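Local atomic coordinates of short-chain-enoyl-CoA hydratase (Clostridium acetobutylicum, PDB entry 5Z7R), a protein that catalyses the reversible hydration of crotonyl-CoA, an interconversion of short-chain 2-enoyl-CoA and (3S)-3-hydroxyacyl-CoA in butanoate metabolism, and also accepts hexenoyl-CoA. Residues A27-T32 / I68-E73; A51-G56 / N190-I195; R92-E97 / A213-M218; R151-G156 / I176-K181. All blocks are in the same frame, centred on the assembly; numbering follows the deposited sequence.

Interaction 1 (A27-T32 / I68-E73); sequences ALNSDT and ISEMKE
Asn29 meets the Glu70 carboxylate through its CB, 3.4 Å from Glu70 OE2, while its amide turns off in another direction. With CG set between the backbone N and the carbonyl carbon (chi1 54°), Asn29 OD1 folds back over the start of helix 30-45. There it accepts from Thr32 N at 2.9 Å, which makes Asn29 the N-cap.

Ser30, the first residue of that helix, gives Glu70 two donors. Ser30 N donates to Glu70 OE1 at 3.1 Å, reaching the syn lone pair of that oxygen with an N-H...O angle of 152°. Ser30 OG donates to the same oxygen at 2.8 Å, but from above the carboxylate, about 50° out of its plane. One oxygen is therefore gripped twice by one residue, and the extended Glu70 chain spans the gap to it. Sitting at the N-terminus of helix 30-45, the Glu70 carboxylate is probably stabilised by the helix dipole.

Around this junction, Leu28 shares backbone hydrogen bonds with Gly65 and Asp67. Leu28 and Met71 both rest on helix 76-95, touching Phe90 and Phe82 respectively, and Ile68 packs on Phe249 in helix 240-253 of the second subunit.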
loop_
_atom_site.group_PDB
_atom_site.type_symbol
_atom_site.label_atom_id
_atom_site.label_comp_id
_atom_site.label_asym_id
_atom_site.label_seq_id
_atom_site.Cartn_x
_atom_site.Cartn_y
_atom_site.Cartn_z
ATOM N N ALA A 27 1.581 20.397 29.738
ATOM C CA ALA A 27 0.534 19.533 29.157
ATOM C C ALA A 27 -0.234 20.201 28.022
ATOM O O ALA A 27 -0.320 21.445 27.926
ATOM C CB ALA A 27 -0.439 19.029 30.205
ATOM N N LEU A 28 -0.761 19.345 27.150
ATOM C CA LEU A 28 -1.513 19.784 25.982
ATOM C C LEU A 28 -2.996 19.836 26.279
ATOM O O LEU A 28 -3.569 18.885 26.806
ATOM C CB LEU A 28 -1.306 18.823 24.827
ATOM C CG LEU A 28 0.137 18.598 24.429
ATOM C CD1 LEU A 28 0.218 17.420 23.477
ATOM C CD2 LEU A 28 0.708 19.866 23.810
ATOM N N ASN A 29 -3.601 20.964 25.946
ATOM C CA ASN A 29 -5.050 21.100 25.938
ATOM C C ASN A 29 -5.400 21.747 24.620
ATOM O O ASN A 29 -4.483 22.080 23.840
ATOM C CB ASN A 29 -5.519 21.941 27.120
ATOM C CG ASN A 29 -4.827 23.298 27.191
ATOM O OD1 ASN A 29 -4.279 23.805 26.198
ATOM N ND2 ASN A 29 -4.844 23.887 28.372
ATOM N N SER A 30 -6.701 21.922 24.366
ATOM C CA SER A 30 -7.178 22.454 23.073
ATOM C C SER A 30 -6.551 23.817 22.717
ATOM O O SER A 30 -6.143 24.024 21.556
ATOM C CB SER A 30 -8.703 22.553 23.052
ATOM O OG SER A 30 -9.292 21.473 23.753
ATOM N N ASP A 31 -6.445 24.730 23.698
ATOM C CA ASP A 31 -5.869 26.056 23.419
ATOM C C ASP A 31 -4.424 25.898 22.976
ATOM O O ASP A 31 -3.955 26.626 22.089
ATOM C CB ASP A 31 -5.926 27.007 24.630
ATOM C CG ASP A 31 -7.343 27.361 25.050
ATOM O OD1 ASP A 31 -8.266 27.276 24.217
ATOM O OD2 ASP A 31 -7.531 27.727 26.232
ATOM N N THR A 32 -3.716 24.952 23.599
ATOM C CA THR A 32 -2.312 24.696 23.268
ATOM C C THR A 32 -2.177 24.131 21.850
ATOM O O THR A 32 -1.380 24.635 21.034
ATOM C CB THR A 32 -1.669 23.739 24.280
ATOM O OG1 THR A 32 -1.960 24.170 25.611
ATOM C CG2 THR A 32 -0.183 23.698 24.125
ATOM N N ILE A 68 -6.910 15.920 31.028
ATOM C CA ILE A 68 -7.952 14.907 31.153
ATOM C C ILE A 68 -9.325 15.491 31.519
ATOM O O ILE A 68 -10.338 14.805 31.383
ATOM C CB ILE A 68 -7.545 13.872 32.226
ATOM C CG1 ILE A 68 -6.201 13.224 31.851
ATOM C CG2 ILE A 68 -8.628 12.818 32.432
ATOM C CD1 ILE A 68 -6.147 12.707 30.437
ATOM N N SER A 69 -9.357 16.741 31.984
ATOM C CA SER A 69 -10.621 17.421 32.286
ATOM C C SER A 69 -11.389 17.709 31.029
ATOM O O SER A 69 -12.621 17.641 31.040
ATOM C CB SER A 69 -10.393 18.753 32.991
ATOM O OG SER A 69 -9.705 18.540 34.180
ATOM N N GLU A 70 -10.679 18.047 29.952
ATOM C CA GLU A 70 -11.370 18.361 28.727
ATOM C C GLU A 70 -11.978 17.091 28.173
ATOM O O GLU A 70 -12.975 17.152 27.468
ATOM C CB GLU A 70 -10.452 19.009 27.709
ATOM C CG GLU A 70 -9.888 20.341 28.161
ATOM C CD GLU A 70 -9.036 21.002 27.089
ATOM O OE1 GLU A 70 -8.506 20.266 26.212
ATOM O OE2 GLU A 70 -8.897 22.256 27.129
ATOM N N MET A 71 -11.410 15.943 28.545
ATOM C CA MET A 71 -11.738 14.642 27.925
ATOM C C MET A 71 -12.777 13.788 28.643
ATOM O O MET A 71 -13.523 13.048 27.983
ATOM C CB MET A 71 -10.453 13.806 27.766
ATOM C CG MET A 71 -9.658 14.183 26.532
ATOM S SD MET A 71 -8.157 13.211 26.300
ATOM C CE MET A 71 -7.068 14.153 27.345
ATOM N N LYS A 72 -12.822 13.880 29.972
ATOM C CA LYS A 72 -13.580 12.950 30.806
ATOM C C LYS A 72 -15.034 12.687 30.411
ATOM O O LYS A 72 -15.567 11.584 30.674
ATOM C CB LYS A 72 -13.572 13.430 32.255
ATOM C CG LYS A 72 -14.445 12.600 33.190
ATOM C CD LYS A 72 -14.195 12.983 34.637
ATOM C CE LYS A 72 -15.442 12.777 35.476
ATOM N NZ LYS A 72 -16.422 13.878 35.271
ATOM N N GLU A 73 -15.694 13.701 29.850
ATOM C CA GLU A 73 -17.128 13.616 29.583
ATOM C C GLU A 73 -17.416 13.533 28.108
ATOM O O GLU A 73 -18.583 13.508 27.709
ATOM C CB GLU A 73 -17.872 14.815 30.187
ATOM C CG GLU A 73 -17.894 14.833 31.715
ATOM C CD GLU A 73 -18.558 13.619 32.344
ATOM O OE1 GLU A 73 -19.608 13.167 31.850
ATOM O OE2 GLU A 73 -18.040 13.128 33.362
#

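Interaction 2 (A51-G56 / N190-I195)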
loop_
_atom_site.group_PDB
_atom_site.type_symbol
_atom_site.label_atom_id
_atom_site.label_comp_id
_atom_site.label_asym_id
_atom_site.label_seq_id
_atom_site.Cartn_x
_atom_site.Cartn_y
_atom_site.Cartn_z
ATOM N N ALA A 51 14.874 25.798 10.101
ATOM C CA ALA A 51 14.760 24.652 10.966
ATOM C C ALA A 51 14.029 25.038 12.233
ATOM O O ALA A 51 13.865 26.222 12.539
ATOM C CB ALA A 51 16.126 24.053 11.269
ATOM N N VAL A 52 13.541 24.040 12.944
ATOM C CA VAL A 52 12.737 24.265 14.119
ATOM C C VAL A 52 13.216 23.358 15.231
ATOM O O VAL A 52 13.583 22.210 14.980
ATOM C CB VAL A 52 11.246 23.956 13.824
ATOM C CG1 VAL A 52 10.407 23.970 15.087
ATOM C CG2 VAL A 52 10.710 24.913 12.795
ATOM N N ILE A 53 13.203 23.876 16.450
ATOM C CA ILE A 53 13.476 23.114 17.615
ATOM C C ILE A 53 12.273 23.257 18.491
ATOM O O ILE A 53 11.806 24.343 18.765
ATOM C CB ILE A 53 14.684 23.661 18.385
ATOM C CG1 ILE A 53 15.920 23.695 17.482
ATOM C CG2 ILE A 53 14.954 22.847 19.655
ATOM C CD1 ILE A 53 17.122 24.294 18.178
ATOM N N LEU A 54 11.799 22.135 18.966
ATOM C CA LEU A 54 10.664 22.116 19.799
ATOM C C LEU A 54 11.156 21.691 21.098
ATOM O O LEU A 54 11.810 20.659 21.195
ATOM C CB LEU A 54 9.673 21.066 19.313
ATOM C CG LEU A 54 8.431 20.864 20.164
ATOM C CD1 LEU A 54 7.645 22.168 20.280
ATOM C CD2 LEU A 54 7.585 19.734 19.566
ATOM N N THR A 55 10.796 22.419 22.128
ATOM C CA THR A 55 11.032 21.902 23.463
ATOM C C THR A 55 9.961 22.376 24.409
ATOM O O THR A 55 9.073 23.121 24.025
ATOM C CB THR A 55 12.411 22.345 23.984
ATOM O OG1 THR A 55 12.748 21.554 25.126
ATOM C CG2 THR A 55 12.400 23.871 24.311
ATOM N N GLY A 56 10.041 21.874 25.629
ATOM C CA GLY A 56 9.227 22.341 26.743
ATOM C C GLY A 56 9.997 23.333 27.611
ATOM O O GLY A 56 11.150 23.651 27.326
ATOM N N ASN A 190 22.237 23.196 23.259
ATOM C CA ASN A 190 23.429 23.344 22.417
ATOM C C ASN A 190 23.426 22.207 21.439
ATOM O O ASN A 190 23.677 22.434 20.246
ATOM C CB ASN A 190 24.780 23.331 23.184
ATOM C CG ASN A 190 25.057 24.618 23.939
ATOM O OD1 ASN A 190 24.589 25.703 23.567
ATOM N ND2 ASN A 190 25.823 24.501 25.027
ATOM N N THR A 191 23.156 20.988 21.912
ATOM C CA THR A 191 23.176 19.865 20.966
ATOM C C THR A 191 22.148 20.086 19.820
ATOM O O THR A 191 22.529 20.056 18.643
ATOM C CB THR A 191 22.974 18.504 21.642
ATOM O OG1 THR A 191 23.919 18.369 22.699
ATOM C CG2 THR A 191 23.199 17.376 20.649
ATOM N N ALA A 192 20.880 20.340 20.182
ATOM C CA ALA A 192 19.830 20.719 19.218
ATOM C C ALA A 192 20.254 21.808 18.248
ATOM O O ALA A 192 20.043 21.674 17.028
ATOM C CB ALA A 192 18.604 21.169 19.949
ATOM N N LYS A 193 20.865 22.876 18.785
ATOM C CA LYS A 193 21.236 24.041 17.991
ATOM C C LYS A 193 22.355 23.720 17.072
ATOM O O LYS A 193 22.395 24.241 15.962
ATOM C CB LYS A 193 21.593 25.277 18.849
ATOM C CG LYS A 193 20.395 25.920 19.546
ATOM C CD LYS A 193 20.617 27.338 20.064
ATOM C CE LYS A 193 20.103 27.505 21.501
ATOM N NZ LYS A 193 19.271 28.722 21.705
ATOM N N GLU A 194 23.273 22.853 17.493
ATOM C CA GLU A 194 24.338 22.484 16.570
ATOM C C GLU A 194 23.808 21.546 15.486
ATOM O O GLU A 194 24.172 21.692 14.311
ATOM C CB GLU A 194 25.608 21.982 17.287
ATOM C CG GLU A 194 25.573 20.598 17.914
ATOM C CD GLU A 194 26.487 20.449 19.146
ATOM O OE1 GLU A 194 26.943 19.303 19.410
ATOM O OE2 GLU A 194 26.724 21.456 19.873
ATOM N N ILE A 195 22.883 20.648 15.831
ATOM C CA ILE A 195 22.183 19.898 14.764
ATOM C C ILE A 195 21.440 20.874 13.833
ATOM O O ILE A 195 21.652 20.870 12.645
ATOM C CB ILE A 195 21.237 18.823 15.320
ATOM C CG1 ILE A 195 22.052 17.737 16.002
ATOM C CG2 ILE A 195 20.380 18.223 14.194
ATOM C CD1 ILE A 195 21.271 16.912 17.004
#
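Ile53 lays both of its branches against the methyl of Ala192: Ile53 CD1 is 3.9 Å and Ile53 CG2 4.0 Å from Ala192 CB. The CB of each residue points at the opposing segment, and the CA atoms of Ile53 and Ala192 are 7.0 Å apart, the closest such pair here. The isoleucine reaches out because its chain runs straight past CG1 (chi2 177°), which extends CD1 toward the helix.

That same CD1 also touches the aliphatic part of Lys193, at 3.9 Å from Lys193 CG, with the two side chains at about a right angle. The contact is purely apolar; no hydrogen bond joins the segments. Lys193 bends farther along, at chi3 and chi4, and its NZ forms a salt bridge with Glu11 on strand 6-11, so its methylenes border the apolar patch while its charge is satisfied beyond it.

Met189, three residues before Ala192 in helix 188-201, touches Ile53 too, as do Val14 and Ala103 from the flanking strands 14-19 and 100-104. This is helix-on-sheet packing, with helix 188-201 covering one face of the central mixed sheet of the crotonase fold.

Interaction 3 (R92-E97 / A213-M218)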
loop_
_atom_site.group_PDB
_atom_site.type_symbol
_atom_site.label_atom_id
_atom_site.label_comp_id
_atom_site.label_asym_id
_atom_site.label_seq_id
_atom_site.Cartn_x
_atom_site.Cartn_y
_atom_site.Cartn_z
ATOM N N ARG A 92 0.645 18.020 10.688
ATOM C CA ARG A 92 1.100 19.233 10.004
ATOM C C ARG A 92 2.555 19.523 10.363
ATOM O O ARG A 92 3.349 19.956 9.508
ATOM C CB ARG A 92 0.234 20.427 10.393
ATOM C CG ARG A 92 0.504 21.693 9.569
ATOM C CD ARG A 92 -0.475 22.767 10.000
ATOM N NE ARG A 92 -0.352 24.041 9.285
ATOM C CZ ARG A 92 -1.164 25.070 9.511
ATOM N NH1 ARG A 92 -2.121 24.960 10.425
ATOM N NH2 ARG A 92 -1.005 26.204 8.857
ATOM N N LEU A 93 2.878 19.274 11.627
ATOM C CA LEU A 93 4.236 19.372 12.117
ATOM C C LEU A 93 5.165 18.356 11.414
ATOM O O LEU A 93 6.289 18.707 10.972
ATOM C CB LEU A 93 4.256 19.144 13.625
ATOM C CG LEU A 93 5.584 19.429 14.320
ATOM C CD1 LEU A 93 5.872 20.927 14.360
ATOM C CD2 LEU A 93 5.576 18.909 15.739
ATOM N N GLU A 94 4.677 17.120 11.278
ATOM C CA GLU A 94 5.467 16.037 10.656
ATOM C C GLU A 94 5.792 16.386 9.234
ATOM O O GLU A 94 6.917 16.155 8.780
ATOM C CB GLU A 94 4.676 14.729 10.735
ATOM C CG GLU A 94 5.332 13.495 10.168
ATOM C CD GLU A 94 4.560 12.304 10.577
ATOM O OE1 GLU A 94 5.057 11.585 11.448
ATOM O OE2 GLU A 94 3.392 12.140 10.124
ATOM N N LEU A 95 4.840 17.010 8.531
ATOM C CA LEU A 95 5.018 17.303 7.096
ATOM C C LEU A 95 5.656 18.646 6.843
ATOM O O LEU A 95 6.091 18.932 5.704
ATOM C CB LEU A 95 3.654 17.261 6.374
ATOM C CG LEU A 95 3.064 15.861 6.239
ATOM C CD1 LEU A 95 1.597 15.889 5.826
ATOM C CD2 LEU A 95 3.904 15.057 5.231
ATOM N N LEU A 96 5.668 19.498 7.875
ATOM C CA LEU A 96 6.250 20.840 7.765
ATOM C C LEU A 96 7.523 20.818 6.952
ATOM O O LEU A 96 8.450 20.072 7.251
ATOM C CB LEU A 96 6.552 21.381 9.174
ATOM C CG LEU A 96 7.326 22.697 9.277
ATOM C CD1 LEU A 96 6.665 23.752 8.407
ATOM C CD2 LEU A 96 7.390 23.151 10.728
ATOM N N GLU A 97 7.604 21.668 5.950
ATOM C CA GLU A 97 8.737 21.644 5.046
ATOM C C GLU A 97 10.067 22.221 5.573
ATOM O O GLU A 97 11.004 22.349 4.838
ATOM C CB GLU A 97 8.330 22.303 3.725
ATOM C CG GLU A 97 7.147 21.589 3.060
ATOM C CD GLU A 97 7.295 21.452 1.550
ATOM O OE1 GLU A 97 7.378 20.281 1.046
ATOM O OE2 GLU A 97 7.317 22.528 0.885
ATOM N N ALA A 213 10.688 13.607 0.189
ATOM C CA ALA A 213 10.924 12.294 -0.344
ATOM C C ALA A 213 10.946 11.226 0.759
ATOM O O ALA A 213 10.439 10.128 0.570
ATOM C CB ALA A 213 12.196 12.290 -1.169
ATOM N N ILE A 214 11.480 11.541 1.923
ATOM C CA ILE A 214 11.540 10.563 3.005
ATOM C C ILE A 214 10.150 10.314 3.572
ATOM O O ILE A 214 9.795 9.174 3.867
ATOM C CB ILE A 214 12.487 11.007 4.128
ATOM C CG1 ILE A 214 13.910 11.061 3.598
ATOM C CG2 ILE A 214 12.401 10.058 5.313
ATOM C CD1 ILE A 214 14.903 11.795 4.500
ATOM N N ASN A 215 9.351 11.371 3.712
ATOM C CA ASN A 215 8.012 11.238 4.261
ATOM C C ASN A 215 7.116 10.505 3.304
ATOM O O ASN A 215 6.399 9.602 3.715
ATOM C CB ASN A 215 7.365 12.605 4.582
ATOM C CG ASN A 215 7.806 13.156 5.936
ATOM O OD1 ASN A 215 8.080 12.390 6.889
ATOM N ND2 ASN A 215 7.821 14.487 6.054
ATOM N N ARG A 216 7.161 10.879 2.037
ATOM C CA ARG A 216 6.164 10.370 1.086
ATOM C C ARG A 216 6.574 8.993 0.525
ATOM O O ARG A 216 5.757 8.052 0.487
ATOM C CB ARG A 216 5.886 11.369 -0.035
ATOM C CG ARG A 216 5.853 12.824 0.422
ATOM C CD ARG A 216 4.541 13.577 0.372
ATOM N NE ARG A 216 3.525 13.267 1.351
ATOM C CZ ARG A 216 2.609 14.106 1.847
ATOM N NH1 ARG A 216 1.695 13.623 2.658
ATOM N NH2 ARG A 216 2.614 15.399 1.622
ATOM N N GLY A 217 7.834 8.871 0.145
ATOM C CA GLY A 217 8.410 7.602 -0.232
ATOM C C GLY A 217 8.260 6.507 0.803
ATOM O O GLY A 217 8.080 5.346 0.460
ATOM N N MET A 218 8.260 6.857 2.074
ATOM C CA MET A 218 8.160 5.850 3.118
ATOM C C MET A 218 6.757 5.178 3.214
ATOM O O MET A 218 6.556 4.151 3.939
ATOM C CB MET A 218 8.538 6.513 4.416
ATOM C CG MET A 218 8.969 5.558 5.476
ATOM S SD MET A 218 10.557 4.745 5.162
ATOM C CE MET A 218 10.555 3.896 6.738
HETATM O O HOH W 1 7.159 16.338 4.107
#
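Leu95 lies over one face of the Arg216 guanidinium, its CD2 methyl 3.6 Å above the plane and displaced toward the rim. Leu95 CD2 is 3.7 Å from Arg216 CZ, and Leu95 CD1 reaches Arg216 NH1 at 3.9 Å, so both methyls of the leucine fork take part. The two side chains meet at about a right angle. Bends at chi2 (-113°) and chi3 (73°) bring the arginine's flat group back against the leucine instead of letting it run straight out from helix 204-217.

Beside this pair, Asn215 aims its amide at the C-terminal end of helix 76-95. Asn215 ND2 donates to Glu94 O at 3.3 Å, a weak bond with an N-H...O angle of 138°. It also donates to a water 2.8 Å from Asn215 ND2, and that water passes a hydrogen on to Leu95 O. On the amide's other branch, Asn215 OD1 accepts from Lys159 of the third subunit, whereas the Glu94 carboxylate pairs with Arg148 and Arg91.

The contact thus packs the C-terminal end of helix 76-95, two of its last carbonyls met by a side-chain amide directly or through water, against helix 204-217 at a subunit interface. The amide's rotation is consistent with this pattern; Asn215 links helix 204-217 to the third subunit and, more loosely, to helix 76-95.

Interaction 4 (R151-G156 / I176-K181); sequences RLVGMG and IGLVNK
Val153 and Ile176 carry the apolar part of the contact, with Val153 CG1 3.7 Å from Ile176 CG1. Their side chains meet at a slant. Ile176 places CG1 between its backbone N and carbonyl carbon (chi1 73°), the crowded position, and this brings its CG1-CD1 arm alongside the valine; Ile176 CD1 lies 3.9 Å from Val153 CG1. The same valine methyl is flanked by Leu178, at 3.9 Å from Leu178 CB and 4.0 Å from Leu178 CD1, so it wedges between two residues of the opposing loop. Leu178 continues inward onto Phe130 and Met117.

Within the crotonase fold, this is where the end of helix 145-153 is met by the loop leading from helix 170-175 to strand 182-183, at the edge of the central sheet. Val153 is the last residue of its helix; Gly154, at positive phi (89°), breaks it and serves as the N-cap position of helix 155-164.

Backbone groups approach without bonding: Leu152 O and Ile176 O are 4.1 Å apart, and no hydrogen bond crosses between the segments. The side-chain carbon Val153 CB rests 3.7 Å from the carbonyl oxygen Ile176 O. Gly177 follows at phi 80°, turning the loop so that Leu178 comes back beside the valine.

Hydrogen bonds to residues beyond the two segments fix the loop: Leu178 O accepts from Arg122 NE, and Asn180 ND2 donates to Gln160 and Gly156 of the third subunit.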
loop_
_atom_site.group_PDB
_atom_site.type_symbol
_atom_site.label_atom_id
_atom_site.label_comp_id
_atom_site.label_asym_id
_atom_site.label_seq_id
_atom_site.Cartn_x
_atom_site.Cartn_y
_atom_site.Cartn_z
ATOM N N ARG A 151 6.168 2.383 14.267
ATOM C CA ARG A 151 6.989 2.776 13.117
ATOM C C ARG A 151 8.388 3.180 13.519
ATOM O O ARG A 151 9.302 2.998 12.748
ATOM C CB ARG A 151 6.373 3.933 12.315
ATOM C CG ARG A 151 5.277 3.517 11.355
ATOM C CD ARG A 151 4.456 4.705 10.855
ATOM N NE ARG A 151 3.529 4.287 9.786
ATOM C CZ ARG A 151 2.351 3.677 9.957
ATOM N NH1 ARG A 151 1.623 3.418 8.899
ATOM N NH2 ARG A 151 1.858 3.389 11.173
ATOM N N LEU A 152 8.544 3.761 14.708
ATOM C CA LEU A 152 9.843 4.270 15.129
ATOM C C LEU A 152 10.635 3.202 15.902
ATOM O O LEU A 152 11.841 3.087 15.726
ATOM C CB LEU A 152 9.676 5.573 15.947
ATOM C CG LEU A 152 9.915 6.990 15.374
ATOM C CD1 LEU A 152 10.071 7.160 13.850
ATOM C CD2 LEU A 152 8.824 7.918 15.917
ATOM N N VAL A 153 9.994 2.423 16.757
ATOM C CA VAL A 153 10.759 1.513 17.612
ATOM C C VAL A 153 10.465 0.032 17.337
ATOM O O VAL A 153 10.934 -0.851 18.065
ATOM C CB VAL A 153 10.503 1.819 19.110
ATOM C CG1 VAL A 153 10.681 3.313 19.422
ATOM C CG2 VAL A 153 9.134 1.311 19.568
ATOM N N GLY A 154 9.652 -0.251 16.329
ATOM C CA GLY A 154 9.295 -1.631 16.004
ATOM C C GLY A 154 8.076 -2.060 16.771
ATOM O O GLY A 154 7.726 -1.480 17.785
ATOM N N MET A 155 7.409 -3.092 16.291
ATOM C CA MET A 155 6.214 -3.577 16.935
ATOM C C MET A 155 6.396 -4.169 18.328
ATOM O O MET A 155 5.586 -3.919 19.223
ATOM C CB MET A 155 5.527 -4.568 16.032
ATOM C CG MET A 155 4.922 -3.872 14.843
ATOM S SD MET A 155 3.168 -4.226 14.746
ATOM C CE MET A 155 3.149 -6.030 14.735
ATOM N N GLY A 156 7.439 -4.954 18.523
ATOM C CA GLY A 156 7.655 -5.556 19.833
ATOM C C GLY A 156 7.593 -4.543 20.942
ATOM O O GLY A 156 6.904 -4.747 21.929
ATOM N N ILE A 176 16.221 1.737 21.931
ATOM C CA ILE A 176 15.235 1.272 20.954
ATOM C C ILE A 176 15.049 2.193 19.767
ATOM O O ILE A 176 14.176 1.948 18.932
ATOM C CB ILE A 176 13.889 0.976 21.612
ATOM C CG1 ILE A 176 13.156 2.268 22.007
ATOM C CG2 ILE A 176 14.139 0.087 22.815
ATOM C CD1 ILE A 176 11.963 2.013 22.917
ATOM N N GLY A 177 15.880 3.233 19.671
ATOM C CA GLY A 177 15.809 4.190 18.571
ATOM C C GLY A 177 14.722 5.264 18.701
ATOM O O GLY A 177 14.564 6.069 17.807
ATOM N N LEU A 178 13.969 5.292 19.794
ATOM C CA LEU A 178 12.975 6.352 19.984
ATOM C C LEU A 178 13.636 7.709 19.859
ATOM O O LEU A 178 13.095 8.638 19.214
ATOM C CB LEU A 178 12.310 6.223 21.354
ATOM C CG LEU A 178 11.152 7.178 21.596
ATOM C CD1 LEU A 178 10.169 7.177 20.438
ATOM C CD2 LEU A 178 10.420 6.810 22.881
ATOM N N VAL A 179 14.829 7.818 20.482
ATOM C CA VAL A 179 15.695 8.986 20.289
ATOM C C VAL A 179 17.006 8.626 19.612
ATOM O O VAL A 179 17.429 7.479 19.696
ATOM C CB VAL A 179 16.009 9.694 21.612
ATOM C CG1 VAL A 179 14.715 10.267 22.177
ATOM C CG2 VAL A 179 16.688 8.750 22.618
ATOM N N ASN A 180 17.596 9.636 18.951
ATOM C CA ASN A 180 18.895 9.593 18.315
ATOM C C ASN A 180 20.091 9.901 19.235
ATOM O O ASN A 180 21.207 9.545 18.920
ATOM C CB ASN A 180 18.928 10.599 17.178
ATOM C CG ASN A 180 17.966 10.268 16.069
ATOM O OD1 ASN A 180 17.399 9.168 16.007
ATOM N ND2 ASN A 180 17.786 11.220 15.162
ATOM N N LYS A 181 19.868 10.608 20.338
ATOM C CA LYS A 181 20.940 10.948 21.283
ATOM C C LYS A 181 20.427 11.239 22.668
ATOM O O LYS A 181 19.308 11.721 22.869
ATOM C CB LYS A 181 21.663 12.199 20.857
ATOM C CG LYS A 181 22.481 12.127 19.594
ATOM C CD LYS A 181 23.508 13.255 19.639
ATOM C CE LYS A 181 24.259 13.396 18.325
ATOM N NZ LYS A 181 23.436 14.117 17.315
#

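How the interactions relate
Interaction 1 stands apart, its centre 27 Å from each of the other three, whose centres lie 18 to 20 Å from one another. Along the chain, interactions 1 and 2 alternate their segments, as do 2 and 3, while interaction 4 is nested inside the loops closed by both 2 and 3. Helices 188-201 and 204-217, consecutive in sequence, supply the late segments of 2 and 3. Physical links exist as well: Val52 CG2 packs 4.3 Å from Leu96 CD2, and Lys181 NZ lies 3.5 Å from Ile195 CD1. Interactions 2 and 3 thus join early to late parts of the crotonase chain, whereas interaction 1 closes within its first part; all four contacts border other subunits.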